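Local coordinates for protein cpftsy (Physcomitrella patens, PDB 4AK9) that probably acts as the chloroplast signal recognition particle receptor, an SRP-type GTPase that helps deliver proteins to the thylakoid membrane, at residues L19-L30 with Q310-P318; L99-Q110 with V282-K293. All coordinates share one frame; numbering follows the deposited sequence.

Both contacts tie N-terminal elements of the chain to the C-terminal part of its GTPase domain, and contact 2 is nested inside the chain loop closed by contact 1. Contact 1 (19-30 with 310-318) sets the first helices against the last one: it is largely buried, aromatic and aliphatic, with one arginine serving carbonyl groups. Contact 2 (99-110 with 282-293) lies nearer the centre of the chain yet is only partly buried; it begins as leucine-valine packing and passes into a loop bound by water and a lysine. The two meet where Phe312 touches Leu100 and Val282, the closest approach being Phe312 CE2 to Val282 CG2 at 3.6 Å.

Contact 1: residues L19-L30 with Q310-P318; sequences LFSGFSKTRENL and QSFVDALFP
Phe23 and Phe312 meet in a T-shaped pair: CE1 of Phe312 comes over the face of the Phe23 ring, 3.5 Å from Phe23 CZ, with the ring planes at 83°. Beside them Leu316 CD2 lies 3.8 Å from Thr26 CG2 and also touches Phe23 CB, while Leu316 CB meets Leu30 CD1. Leu30 CD1 also reaches Phe317 CZ at 3.8 Å. The small methyl of Ala315 suits a close backbone approach of helix 309-316 to Phe20.

On the more exposed side Arg27 does the polar work. With CG anti to the backbone N (chi1 -178°) and a bend at chi3, its chain runs past Pro318, CD lying 3.5 Å from Pro318 CD. NH1 then donates to Ala315 O (2.8 Å, N-H...O 166°), and NH1 and NH2 together grip Phe20 O end-on in the guanidinium plane. The Phe20 ring lies against one face of that guanidinium, and the edge of the Phe20 ring meets Pro318 CB.

Further out, Thr26 OG1 takes a hydrogen bond from Gly278 N, and Phe312 also packs on Phe307. Three N-H bonds to two carbonyl oxygens, with Phe20 CZ over one face and Ser24 CA over the other, fix the guanidinium's orientation, so a single cation joins carbonyls from the first and last helices of the chain, beside a mainly apolar seam.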
loop_
_atom_site.group_PDB
_atom_site.type_symbol
_atom_site.label_atom_id
_atom_site.label_comp_id
_atom_site.label_asym_id
_atom_site.label_seq_id
_atom_site.Cartn_x
_atom_site.Cartn_y
_atom_site.Cartn_z
ATOM N N LEU A 19 -10.551 20.202 -0.690
ATOM C CA LEU A 19 -9.332 19.440 -1.004
ATOM C C LEU A 19 -8.370 19.443 0.184
ATOM O O LEU A 19 -7.788 18.413 0.551
ATOM C CB LEU A 19 -8.595 20.023 -2.204
ATOM C CG LEU A 19 -9.015 19.707 -3.633
ATOM C CD1 LEU A 19 -7.823 20.013 -4.536
ATOM C CD2 LEU A 19 -9.463 18.251 -3.789
ATOM N N PHE A 20 -8.216 20.610 0.794
ATOM C CA PHE A 20 -7.304 20.748 1.911
ATOM C C PHE A 20 -7.686 19.862 3.080
ATOM O O PHE A 20 -6.860 19.135 3.640
ATOM C CB PHE A 20 -7.249 22.198 2.364
ATOM C CG PHE A 20 -6.124 22.466 3.285
ATOM C CD1 PHE A 20 -4.839 22.622 2.786
ATOM C CD2 PHE A 20 -6.326 22.518 4.650
ATOM C CE1 PHE A 20 -3.773 22.842 3.637
ATOM C CE2 PHE A 20 -5.253 22.746 5.510
ATOM C CZ PHE A 20 -3.989 22.903 4.993
ATOM N N SER A 21 -8.949 19.906 3.470
ATOM C CA SER A 21 -9.368 19.058 4.576
ATOM C C SER A 21 -9.371 17.591 4.167
ATOM O O SER A 21 -9.061 16.710 4.982
ATOM C CB SER A 21 -10.738 19.475 5.109
ATOM O OG SER A 21 -11.751 19.133 4.184
ATOM N N GLY A 22 -9.737 17.330 2.910
ATOM C CA GLY A 22 -9.764 15.961 2.403
ATOM C C GLY A 22 -8.418 15.240 2.484
ATOM O O GLY A 22 -8.343 14.041 2.769
ATOM N N PHE A 23 -7.340 15.968 2.242
ATOM C CA PHE A 23 -6.024 15.351 2.295
ATOM C C PHE A 23 -5.274 15.524 3.616
ATOM O O PHE A 23 -4.069 15.297 3.661
ATOM C CB PHE A 23 -5.189 15.797 1.097
ATOM C CG PHE A 23 -5.665 15.202 -0.198
ATOM C CD1 PHE A 23 -5.368 13.886 -0.509
ATOM C CD2 PHE A 23 -6.476 15.924 -1.063
ATOM C CE1 PHE A 23 -5.827 13.307 -1.683
ATOM C CE2 PHE A 23 -6.937 15.348 -2.265
ATOM C CZ PHE A 23 -6.610 14.039 -2.570
ATOM N N SER A 24 -5.979 15.895 4.688
ATOM C CA SER A 24 -5.273 16.185 5.950
ATOM C C SER A 24 -4.520 14.972 6.499
ATOM O O SER A 24 -3.404 15.113 7.018
ATOM C CB SER A 24 -6.212 16.776 7.012
ATOM O OG SER A 24 -7.142 15.816 7.469
ATOM N N LYS A 25 -5.099 13.775 6.395
ATOM C CA LYS A 25 -4.362 12.606 6.905
ATOM C C LYS A 25 -3.116 12.298 6.098
ATOM O O LYS A 25 -2.076 11.925 6.661
ATOM C CB LYS A 25 -5.250 11.368 6.992
ATOM C CG LYS A 25 -6.347 11.484 8.023
ATOM C CD LYS A 25 -6.594 10.133 8.683
ATOM C CE LYS A 25 -8.062 9.967 9.089
ATOM N NZ LYS A 25 -8.427 10.618 10.393
ATOM N N THR A 26 -3.209 12.455 4.774
ATOM C CA THR A 26 -2.041 12.261 3.932
ATOM C C THR A 26 -0.984 13.315 4.244
ATOM O O THR A 26 0.211 13.003 4.355
ATOM C CB THR A 26 -2.404 12.323 2.421
ATOM O OG1 THR A 26 -3.295 11.238 2.108
ATOM C CG2 THR A 26 -1.144 12.172 1.561
ATOM N N ARG A 27 -1.433 14.558 4.405
ATOM C CA ARG A 27 -0.524 15.692 4.612
ATOM C C ARG A 27 0.254 15.538 5.907
ATOM O O ARG A 27 1.435 15.916 5.989
ATOM C CB ARG A 27 -1.304 17.014 4.551
ATOM C CG ARG A 27 -0.457 18.254 4.714
ATOM C CD ARG A 27 -1.311 19.471 4.482
ATOM N NE ARG A 27 -2.490 19.504 5.342
ATOM C CZ ARG A 27 -3.746 19.394 4.922
ATOM N NH1 ARG A 27 -4.021 19.213 3.632
ATOM N NH2 ARG A 27 -4.734 19.458 5.812
ATOM N N GLU A 28 -0.378 14.953 6.918
ATOM C CA GLU A 28 0.291 14.751 8.198
ATOM C C GLU A 28 1.468 13.778 8.136
ATOM O O GLU A 28 2.488 13.993 8.792
ATOM C CB GLU A 28 -0.695 14.275 9.253
ATOM C CG GLU A 28 -0.030 13.872 10.557
ATOM C CD GLU A 28 -0.970 13.985 11.742
ATOM O OE1 GLU A 28 -2.207 13.924 11.523
ATOM O OE2 GLU A 28 -0.470 14.142 12.886
ATOM N N ASN A 29 1.345 12.697 7.368
ATOM C CA ASN A 29 2.543 11.886 7.147
ATOM C C ASN A 29 3.574 12.671 6.374
ATOM O O ASN A 29 4.758 12.649 6.710
ATOM C CB ASN A 29 2.268 10.573 6.425
ATOM C CG ASN A 29 3.567 9.847 6.039
ATOM O OD1 ASN A 29 4.375 9.472 6.907
ATOM N ND2 ASN A 29 3.780 9.679 4.730
ATOM N N LEU A 30 3.119 13.388 5.342
ATOM C CA LEU A 30 4.077 14.081 4.480
ATOM C C LEU A 30 4.769 15.272 5.158
ATOM O O LEU A 30 5.783 15.762 4.650
ATOM C CB LEU A 30 3.419 14.512 3.198
ATOM C CG LEU A 30 2.981 13.342 2.286
ATOM C CD1 LEU A 30 2.238 13.904 1.085
ATOM C CD2 LEU A 30 4.202 12.496 1.827
ATOM N N GLN A 310 -2.042 20.973 -9.780
ATOM C CA GLN A 310 -1.467 21.979 -8.884
ATOM C C GLN A 310 -2.185 22.073 -7.523
ATOM O O GLN A 310 -1.536 22.142 -6.478
ATOM C CB GLN A 310 -1.372 23.341 -9.572
ATOM C CG GLN A 310 -0.442 24.306 -8.842
ATOM C CD GLN A 310 0.963 23.756 -8.662
ATOM O OE1 GLN A 310 1.686 23.514 -9.637
ATOM N NE2 GLN A 310 1.362 23.547 -7.397
ATOM N N SER A 311 -3.513 22.071 -7.531
ATOM C CA SER A 311 -4.271 22.132 -6.275
ATOM C C SER A 311 -3.977 20.938 -5.392
ATOM O O SER A 311 -3.887 21.059 -4.166
ATOM C CB SER A 311 -5.769 22.131 -6.570
ATOM O OG SER A 311 -6.063 23.154 -7.513
ATOM N N PHE A 312 -3.843 19.776 -6.017
ATOM C CA PHE A 312 -3.551 18.564 -5.269
ATOM C C PHE A 312 -2.186 18.672 -4.605
ATOM O O PHE A 312 -2.029 18.359 -3.412
ATOM C CB PHE A 312 -3.612 17.357 -6.216
ATOM C CG PHE A 312 -3.157 16.070 -5.603
ATOM C CD1 PHE A 312 -3.974 15.371 -4.723
ATOM C CD2 PHE A 312 -1.895 15.548 -5.911
ATOM C CE1 PHE A 312 -3.526 14.157 -4.155
ATOM C CE2 PHE A 312 -1.448 14.325 -5.342
ATOM C CZ PHE A 312 -2.287 13.640 -4.472
ATOM N N VAL A 313 -1.188 19.132 -5.362
ATOM C CA VAL A 313 0.155 19.205 -4.819
ATOM C C VAL A 313 0.173 20.212 -3.659
ATOM O O VAL A 313 0.769 19.959 -2.594
ATOM C CB VAL A 313 1.211 19.580 -5.902
ATOM C CG1 VAL A 313 2.584 19.818 -5.254
ATOM C CG2 VAL A 313 1.305 18.457 -6.955
ATOM N N ASP A 314 -0.514 21.332 -3.845
ATOM C CA ASP A 314 -0.635 22.322 -2.760
ATOM C C ASP A 314 -1.382 21.814 -1.509
ATOM O O ASP A 314 -1.129 22.268 -0.393
ATOM C CB ASP A 314 -1.297 23.591 -3.279
ATOM C CG ASP A 314 -0.420 24.340 -4.280
ATOM O OD1 ASP A 314 0.822 24.172 -4.254
ATOM O OD2 ASP A 314 -0.993 25.101 -5.089
ATOM N N ALA A 315 -2.299 20.870 -1.698
ATOM C CA ALA A 315 -2.991 20.253 -0.577
ATOM C C ALA A 315 -2.100 19.283 0.206
ATOM O O ALA A 315 -2.226 19.166 1.425
ATOM C CB ALA A 315 -4.268 19.563 -1.050
ATOM N N LEU A 316 -1.208 18.586 -0.483
ATOM C CA LEU A 316 -0.264 17.686 0.177
ATOM C C LEU A 316 0.876 18.444 0.827
ATOM O O LEU A 316 1.354 18.060 1.894
ATOM C CB LEU A 316 0.354 16.749 -0.842
ATOM C CG LEU A 316 -0.610 15.801 -1.544
ATOM C CD1 LEU A 316 0.194 14.693 -2.208
ATOM C CD2 LEU A 316 -1.564 15.256 -0.552
ATOM N N PHE A 317 1.304 19.519 0.166
ATOM C CA PHE A 317 2.494 20.264 0.585
ATOM C C PHE A 317 2.209 21.760 0.587
ATOM O O PHE A 317 2.703 22.485 -0.271
ATOM C CB PHE A 317 3.653 20.011 -0.382
ATOM C CG PHE A 317 4.119 18.593 -0.432
ATOM C CD1 PHE A 317 4.856 18.051 0.612
ATOM C CD2 PHE A 317 3.850 17.802 -1.553
ATOM C CE1 PHE A 317 5.304 16.724 0.549
ATOM C CE2 PHE A 317 4.296 16.475 -1.622
ATOM C CZ PHE A 317 5.027 15.946 -0.582
ATOM N N PRO A 318 1.411 22.236 1.548
ATOM C CA PRO A 318 1.100 23.672 1.560
ATOM C C PRO A 318 2.330 24.521 1.917
ATOM O O PRO A 318 3.314 24.023 2.493
ATOM C CB PRO A 318 0.040 23.791 2.653
ATOM C CG PRO A 318 0.304 22.640 3.560
ATOM C CD PRO A 318 0.811 21.524 2.686
ATOM O OXT PRO A 318 2.362 25.724 1.623
HETATM O O HOH W 1 2.913 18.249 3.917
#

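Contact 2: residues L99-Q110 with V282-K293; sequences LLTERVTTTELQ and VSVVDELSIPVK
The end of helix 85-101 and the linker after it run along helix 280-288 and then past the start of strand 292-296, joining the helical N-terminal region to the GTPase sheet. Leu100, with CG anti to the carbonyl carbon (chi1 -74°), brings CD2 to 4.1 Å from Val285 CG2, the side chains crossing at about a right angle; Leu99 CD1 lies against Val282 CG1. Past the helix, Val104 CG1 touches Val285 CG1 at 3.7 Å and the backbone between Ser289 and Ile290. Ser289 has positive phi as the chain leaves helix 280-288, and its small side chain allows the Arg103 guanidinium to lie flat over CB.

In the central sheet typical of SRP GTPases, strand 292-296 is flanked by parallel strand 266-270 and antiparallel strand 304-306. Linker residues reach its start mostly through carbonyl groups and water. The puckered, apolar ring of Pro291, with no N-H to satisfy, lies against passing backbone oxygens, CB 3.6 Å from Thr105 O. Water bridges Thr105 N to Ser289 O, and another joins Thr107 O to Lys293 O.

Lys293, extended beyond CG, passes along Thr107 O and donates from NZ to Glu108 O at 3.0 Å, meeting it from above the carbonyl plane. The same NZ donates to a water that in turn donates to Thr106 O, and forms a salt bridge with Glu238. Nearby, Thr106 OG1 accepts from Glu108 N (3.1 Å), an ST turn.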
loop_
_atom_site.group_PDB
_atom_site.type_symbol
_atom_site.label_atom_id
_atom_site.label_comp_id
_atom_site.label_asym_id
_atom_site.label_seq_id
_atom_site.Cartn_x
_atom_site.Cartn_y
_atom_site.Cartn_z
ATOM N N LEU A 99 4.853 14.624 -13.018
ATOM C CA LEU A 99 4.374 13.256 -13.164
ATOM C C LEU A 99 2.872 13.249 -13.378
ATOM O O LEU A 99 2.364 12.409 -14.119
ATOM C CB LEU A 99 4.671 12.442 -11.914
ATOM C CG LEU A 99 6.097 11.952 -11.722
ATOM C CD1 LEU A 99 6.068 10.873 -10.633
ATOM C CD2 LEU A 99 6.629 11.382 -13.033
ATOM N N LEU A 100 2.160 14.188 -12.739
ATOM C CA LEU A 100 0.688 14.240 -12.846
ATOM C C LEU A 100 0.165 14.798 -14.167
ATOM O O LEU A 100 -0.999 14.628 -14.505
ATOM C CB LEU A 100 0.073 15.022 -11.661
ATOM C CG LEU A 100 0.063 14.306 -10.293
ATOM C CD1 LEU A 100 -0.196 15.355 -9.164
ATOM C CD2 LEU A 100 -1.021 13.226 -10.269
ATOM N N THR A 101 1.027 15.476 -14.920
ATOM C CA THR A 101 0.553 16.252 -16.045
ATOM C C THR A 101 1.270 16.000 -17.381
ATOM O O THR A 101 0.724 16.311 -18.436
ATOM C CB THR A 101 0.725 17.761 -15.744
ATOM O OG1 THR A 101 2.101 18.005 -15.382
ATOM C CG2 THR A 101 -0.189 18.211 -14.598
ATOM N N GLU A 102 2.503 15.519 -17.350
ATOM C CA GLU A 102 3.287 15.458 -18.594
ATOM C C GLU A 102 2.782 14.449 -19.631
ATOM O O GLU A 102 3.003 14.646 -20.835
ATOM C CB GLU A 102 4.756 15.166 -18.277
ATOM C CG GLU A 102 4.976 13.725 -17.786
ATOM C CD GLU A 102 6.275 13.553 -17.003
ATOM O OE1 GLU A 102 7.150 14.454 -17.085
ATOM O OE2 GLU A 102 6.429 12.510 -16.316
ATOM N N ARG A 103 2.107 13.385 -19.193
ATOM C CA ARG A 103 1.745 12.304 -20.101
ATOM C C ARG A 103 0.228 12.194 -20.358
ATOM O O ARG A 103 -0.203 11.821 -21.468
ATOM C CB ARG A 103 2.330 10.972 -19.571
ATOM C CG ARG A 103 1.732 9.698 -20.220
ATOM C CD ARG A 103 2.076 9.548 -21.748
ATOM N NE ARG A 103 1.596 8.259 -22.250
ATOM C CZ ARG A 103 0.342 8.042 -22.634
ATOM N NH1 ARG A 103 -0.541 9.032 -22.596
ATOM N NH2 ARG A 103 -0.047 6.843 -23.063
ATOM N N VAL A 104 -0.604 12.542 -19.373
ATOM C CA VAL A 104 -2.034 12.286 -19.513
ATOM C C VAL A 104 -2.785 13.335 -20.292
ATOM O O VAL A 104 -2.340 14.489 -20.443
ATOM C CB VAL A 104 -2.746 12.107 -18.124
ATOM C CG1 VAL A 104 -2.341 10.765 -17.514
ATOM C CG2 VAL A 104 -2.384 13.286 -17.199
ATOM N N THR A 105 -3.942 12.926 -20.797
ATOM C CA THR A 105 -4.854 13.854 -21.433
ATOM C C THR A 105 -5.561 14.703 -20.369
ATOM O O THR A 105 -5.381 14.489 -19.164
ATOM C CB THR A 105 -5.880 13.100 -22.288
ATOM O OG1 THR A 105 -6.467 12.051 -21.501
ATOM C CG2 THR A 105 -5.193 12.492 -23.499
ATOM N N THR A 106 -6.350 15.672 -20.818
ATOM C CA THR A 106 -7.020 16.591 -19.906
ATOM C C THR A 106 -7.901 15.912 -18.830
ATOM O O THR A 106 -8.509 14.851 -19.054
ATOM C CB THR A 106 -7.892 17.578 -20.693
ATOM O OG1 THR A 106 -8.540 18.463 -19.783
ATOM C CG2 THR A 106 -8.954 16.836 -21.502
ATOM N N THR A 107 -7.948 16.526 -17.656
ATOM C CA THR A 107 -8.787 16.024 -16.570
ATOM C C THR A 107 -10.264 16.319 -16.825
ATOM O O THR A 107 -11.154 15.770 -16.139
ATOM C CB THR A 107 -8.378 16.654 -15.212
ATOM O OG1 THR A 107 -8.478 18.093 -15.303
ATOM C CG2 THR A 107 -6.958 16.278 -14.862
ATOM N N GLU A 108 -10.532 17.225 -17.763
ATOM C CA GLU A 108 -11.910 17.620 -18.052
ATOM C C GLU A 108 -12.722 16.505 -18.672
ATOM O O GLU A 108 -12.201 15.678 -19.427
ATOM C CB GLU A 108 -11.963 18.804 -19.037
ATOM C CG GLU A 108 -11.237 20.071 -18.571
ATOM C CD GLU A 108 -12.006 20.840 -17.496
ATOM O OE1 GLU A 108 -13.264 20.865 -17.549
ATOM O OE2 GLU A 108 -11.345 21.426 -16.599
ATOM N N LEU A 109 -14.025 16.508 -18.394
ATOM C CA LEU A 109 -14.916 15.603 -19.112
ATOM C C LEU A 109 -15.037 16.073 -20.564
ATOM O O LEU A 109 -15.110 17.280 -20.832
ATOM C CB LEU A 109 -16.286 15.579 -18.462
ATOM C CG LEU A 109 -16.290 14.987 -17.061
ATOM C CD1 LEU A 109 -17.674 15.116 -16.472
ATOM C CD2 LEU A 109 -15.844 13.531 -17.091
ATOM N N GLN A 110 -15.045 15.127 -21.496
ATOM C CA GLN A 110 -15.098 15.436 -22.923
ATOM C C GLN A 110 -16.480 15.103 -23.416
ATOM O O GLN A 110 -16.782 13.950 -23.755
ATOM C CB GLN A 110 -14.088 14.584 -23.695
ATOM C CG GLN A 110 -12.672 14.623 -23.151
ATOM C CD GLN A 110 -11.963 15.911 -23.493
ATOM O OE1 GLN A 110 -11.390 16.056 -24.582
ATOM N NE2 GLN A 110 -11.994 16.862 -22.565
ATOM N N VAL A 282 -1.036 9.806 -7.378
ATOM C CA VAL A 282 0.120 9.983 -8.246
ATOM C C VAL A 282 0.523 8.670 -8.884
ATOM O O VAL A 282 0.778 8.589 -10.086
ATOM C CB VAL A 282 1.306 10.589 -7.434
ATOM C CG1 VAL A 282 2.513 10.858 -8.376
ATOM C CG2 VAL A 282 0.837 11.855 -6.749
ATOM N N SER A 283 0.527 7.619 -8.087
ATOM C CA SER A 283 0.922 6.305 -8.576
ATOM C C SER A 283 0.021 5.802 -9.685
ATOM O O SER A 283 0.497 5.206 -10.658
ATOM C CB SER A 283 0.907 5.307 -7.431
ATOM O OG SER A 283 1.831 5.725 -6.405
ATOM N N VAL A 284 -1.288 6.007 -9.536
ATOM C CA VAL A 284 -2.207 5.528 -10.576
ATOM C C VAL A 284 -2.030 6.302 -11.886
ATOM O O VAL A 284 -2.016 5.714 -12.969
ATOM C CB VAL A 284 -3.704 5.437 -10.084
ATOM C CG1 VAL A 284 -4.371 6.774 -10.090
ATOM C CG2 VAL A 284 -4.500 4.522 -11.015
ATOM N N VAL A 285 -1.830 7.605 -11.805
ATOM C CA VAL A 285 -1.623 8.405 -13.021
ATOM C C VAL A 285 -0.302 8.004 -13.676
ATOM O O VAL A 285 -0.240 7.784 -14.884
ATOM C CB VAL A 285 -1.651 9.901 -12.708
ATOM C CG1 VAL A 285 -1.235 10.728 -13.971
ATOM C CG2 VAL A 285 -3.055 10.299 -12.244
ATOM N N ASP A 286 0.745 7.880 -12.859
ATOM C CA ASP A 286 2.072 7.479 -13.328
ATOM C C ASP A 286 2.085 6.096 -13.985
ATOM O O ASP A 286 2.608 5.919 -15.105
ATOM C CB ASP A 286 3.074 7.531 -12.169
ATOM C CG ASP A 286 4.487 7.156 -12.605
ATOM O OD1 ASP A 286 4.893 7.551 -13.732
ATOM O OD2 ASP A 286 5.178 6.431 -11.843
ATOM N N GLU A 287 1.493 5.103 -13.328
ATOM C CA GLU A 287 1.538 3.744 -13.823
ATOM C C GLU A 287 0.599 3.486 -14.978
ATOM O O GLU A 287 0.946 2.696 -15.866
ATOM C CB GLU A 287 1.225 2.736 -12.700
ATOM C CG GLU A 287 2.325 2.625 -11.609
ATOM C CD GLU A 287 3.565 1.882 -12.102
ATOM O OE1 GLU A 287 3.411 0.891 -12.865
ATOM O OE2 GLU A 287 4.699 2.294 -11.748
ATOM N N LEU A 288 -0.584 4.118 -14.988
ATOM C CA LEU A 288 -1.616 3.774 -15.989
ATOM C C LEU A 288 -1.737 4.767 -17.143
ATOM O O LEU A 288 -2.396 4.481 -18.172
ATOM C CB LEU A 288 -3.022 3.541 -15.354
ATOM C CG LEU A 288 -3.196 2.448 -14.262
ATOM C CD1 LEU A 288 -4.503 1.704 -14.485
ATOM C CD2 LEU A 288 -2.053 1.447 -14.197
ATOM N N SER A 289 -1.095 5.930 -17.004
ATOM C CA SER A 289 -1.122 6.954 -18.046
ATOM C C SER A 289 -2.550 7.365 -18.434
ATOM O O SER A 289 -2.820 7.659 -19.608
ATOM C CB SER A 289 -0.337 6.463 -19.293
ATOM O OG SER A 289 0.990 6.027 -18.932
ATOM N N ILE A 290 -3.456 7.400 -17.446
ATOM C CA ILE A 290 -4.860 7.795 -17.623
ATOM C C ILE A 290 -5.152 8.780 -16.495
ATOM O O ILE A 290 -4.704 8.553 -15.346
ATOM C CB ILE A 290 -5.772 6.568 -17.456
ATOM C CG1 ILE A 290 -5.595 5.616 -18.654
ATOM C CG2 ILE A 290 -7.260 6.972 -17.322
ATOM C CD1 ILE A 290 -6.148 4.248 -18.351
ATOM N N PRO A 291 -5.786 9.931 -16.823
ATOM C CA PRO A 291 -5.922 10.958 -15.782
ATOM C C PRO A 291 -6.924 10.585 -14.681
ATOM O O PRO A 291 -7.891 9.828 -14.877
ATOM C CB PRO A 291 -6.422 12.185 -16.576
ATOM C CG PRO A 291 -7.196 11.579 -17.738
ATOM C CD PRO A 291 -6.337 10.377 -18.120
ATOM N N VAL A 292 -6.650 11.083 -13.485
ATOM C CA VAL A 292 -7.668 11.125 -12.429
ATOM C C VAL A 292 -8.522 12.363 -12.746
ATOM O O VAL A 292 -7.977 13.463 -12.944
ATOM C CB VAL A 292 -7.012 11.257 -11.032
ATOM C CG1 VAL A 292 -8.084 11.639 -9.985
ATOM C CG2 VAL A 292 -6.319 9.940 -10.637
ATOM N N LYS A 293 -9.845 12.191 -12.837
ATOM C CA LYS A 293 -10.718 13.284 -13.244
ATOM C C LYS A 293 -11.491 13.912 -12.076
ATOM O O LYS A 293 -11.786 15.121 -12.107
ATOM C CB LYS A 293 -11.688 12.815 -14.352
ATOM C CG LYS A 293 -10.951 12.451 -15.667
ATOM C CD LYS A 293 -11.842 12.523 -16.927
ATOM C CE LYS A 293 -10.894 12.537 -18.161
ATOM N NZ LYS A 293 -11.585 12.788 -19.455
HETATM O O HOH W 2 -3.197 6.105 -22.047
HETATM O O HOH W 3 -4.051 9.845 -21.033
HETATM O O HOH W 4 -9.190 13.199 -21.112
HETATM O O HOH W 5 -12.649 16.788 -14.095
#